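Local atomic coordinates of carbamate kinase (PDB entry 2E9Y), a protein that probably acts as a carbamate kinase, transferring phosphate between ATP and carbamate. Residues D230-T236 against P292-L298. Numbering follows the deposited sequence.
Sequences DLLVILT and PAVIGSL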
# COMPACT_ATOMS: atom_id res chain seq x y z
N ASP A 230 -19.94 -3.03 -17.03
CA ASP A 230 -20.59 -3.65 -18.18
C ASP A 230 -20.27 -5.14 -18.23
O ASP A 230 -20.99 -5.92 -18.85
CB ASP A 230 -20.12 -2.98 -19.47
CG ASP A 230 -20.49 -1.51 -19.53
OD1 ASP A 230 -21.70 -1.20 -19.65
OD2 ASP A 230 -19.58 -0.65 -19.46
N LEU A 231 -19.19 -5.54 -17.57
CA LEU A 231 -18.79 -6.94 -17.59
C LEU A 231 -17.89 -7.33 -16.43
O LEU A 231 -17.08 -6.53 -15.97
CB LEU A 231 -18.06 -7.24 -18.90
CG LEU A 231 -17.46 -8.64 -19.12
CD1 LEU A 231 -18.57 -9.67 -19.21
CD2 LEU A 231 -16.64 -8.65 -20.41
N LEU A 232 -18.07 -8.56 -15.94
CA LEU A 232 -17.23 -9.10 -14.88
C LEU A 232 -16.42 -10.19 -15.57
O LEU A 232 -16.99 -11.08 -16.21
CB LEU A 232 -18.06 -9.71 -13.74
CG LEU A 232 -17.26 -10.56 -12.74
CD1 LEU A 232 -16.22 -9.69 -12.02
CD2 LEU A 232 -18.19 -11.21 -11.73
N VAL A 233 -15.11 -10.11 -15.46
CA VAL A 233 -14.22 -11.08 -16.08
C VAL A 233 -13.36 -11.74 -15.01
O VAL A 233 -12.74 -11.05 -14.20
CB VAL A 233 -13.29 -10.41 -17.10
CG1 VAL A 233 -12.37 -11.45 -17.74
CG2 VAL A 233 -14.10 -9.69 -18.17
N ILE A 234 -13.32 -13.06 -15.00
CA ILE A 234 -12.48 -13.78 -14.06
C ILE A 234 -11.44 -14.55 -14.87
O ILE A 234 -11.78 -15.46 -15.62
CB ILE A 234 -13.28 -14.78 -13.20
CG1 ILE A 234 -14.32 -14.02 -12.37
CG2 ILE A 234 -12.33 -15.53 -12.27
CD1 ILE A 234 -15.19 -14.91 -11.52
N LEU A 235 -10.18 -14.16 -14.73
CA LEU A 235 -9.10 -14.81 -15.48
C LEU A 235 -8.34 -15.78 -14.59
O LEU A 235 -7.74 -15.38 -13.59
CB LEU A 235 -8.15 -13.76 -16.05
CG LEU A 235 -8.75 -12.79 -17.06
CD1 LEU A 235 -7.69 -11.81 -17.53
CD2 LEU A 235 -9.33 -13.55 -18.26
N THR A 236 -8.38 -17.06 -14.96
CA THR A 236 -7.71 -18.09 -14.18
C THR A 236 -6.69 -18.85 -15.04
O THR A 236 -6.24 -18.34 -16.06
CB THR A 236 -8.75 -19.06 -13.58
OG1 THR A 236 -8.10 -20.03 -12.76
CG2 THR A 236 -9.54 -19.74 -14.68
N PRO A 292 -23.95 -10.14 -18.62
CA PRO A 292 -23.13 -11.36 -18.67
C PRO A 292 -21.82 -11.26 -17.90
O PRO A 292 -21.28 -10.18 -17.69
CB PRO A 292 -22.88 -11.55 -20.17
CG PRO A 292 -24.04 -10.87 -20.81
CD PRO A 292 -24.21 -9.63 -19.98
N ALA A 293 -21.32 -12.41 -17.46
CA ALA A 293 -20.06 -12.50 -16.75
C ALA A 293 -19.31 -13.60 -17.50
O ALA A 293 -19.94 -14.49 -18.07
CB ALA A 293 -20.28 -12.90 -15.30
N VAL A 294 -17.99 -13.54 -17.52
CA VAL A 294 -17.23 -14.56 -18.22
C VAL A 294 -16.04 -15.06 -17.40
O VAL A 294 -15.38 -14.28 -16.72
CB VAL A 294 -16.76 -14.05 -19.60
CG1 VAL A 294 -15.87 -12.82 -19.43
CG2 VAL A 294 -16.04 -15.16 -20.35
N ILE A 295 -15.81 -16.36 -17.46
CA ILE A 295 -14.70 -16.99 -16.75
C ILE A 295 -13.81 -17.65 -17.79
O ILE A 295 -14.26 -18.52 -18.55
CB ILE A 295 -15.20 -18.05 -15.76
CG1 ILE A 295 -16.07 -17.38 -14.69
CG2 ILE A 295 -14.01 -18.75 -15.10
CD1 ILE A 295 -16.80 -18.37 -13.79
N GLY A 296 -12.55 -17.24 -17.85
CA GLY A 296 -11.65 -17.83 -18.83
C GLY A 296 -10.19 -17.81 -18.44
O GLY A 296 -9.83 -17.52 -17.30
N SER A 297 -9.34 -18.13 -19.42
CA SER A 297 -7.90 -18.19 -19.24
C SER A 297 -7.22 -16.83 -19.40
O SER A 297 -7.61 -16.03 -20.25
CB SER A 297 -7.31 -19.18 -20.26
OG SER A 297 -5.90 -19.25 -20.16
N LEU A 298 -6.21 -16.57 -18.57
CA LEU A 298 -5.47 -15.31 -18.65
C LEU A 298 -4.86 -15.19 -20.04
O LEU A 298 -4.87 -14.12 -20.65
CB LEU A 298 -4.35 -15.28 -17.60
CG LEU A 298 -3.31 -14.15 -17.70
CD1 LEU A 298 -3.98 -12.80 -17.56
CD2 LEU A 298 -2.25 -14.34 -16.62
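L231 meets P292 where the two parallel strands 231-236 and 293-297 begin to pair: its CG lies anti to the backbone N (chi1 176°), and CD1 reaches across the gap to 3.1 Å from P292 O, while V294 CG1 approaches the same methyl from another side. The regular ladder starts one residue on, as L232 O accepts the amide of V294. L232 and A293 meet through their CB atoms, 4.2 Å apart, and both also touch F285 of helix 275-289. On the other face V233 and V294 lie side by side, CG2 of V233 being 3.8 Å from CG1 of V294, and V304 of helix 301-305 packs on both. I234 bonds the neighbouring strand through both its N and its O: its N-H donates to V294 O at 2.9 Å, and its O receives G296 N. Its side chain runs alongside that of I295, CB to CG1 4.1 Å. L235 crosses L298 at about a right angle, CD1 against CD1 at 3.8 Å. T236 closes the ladder, its N bonded to G296 O at 2.8 Å and its O to L298 N, while CG2 rests 3.4 Å from G296 O. With strand 6-10 bonded along the far edge of 231-236, this pairing lies inside the central sheet of the amino acid kinase fold; I234 and T236 bond to 293-298, V233 and L235 to strand 6-10, and aliphatic side chains join both faces to flanking helices.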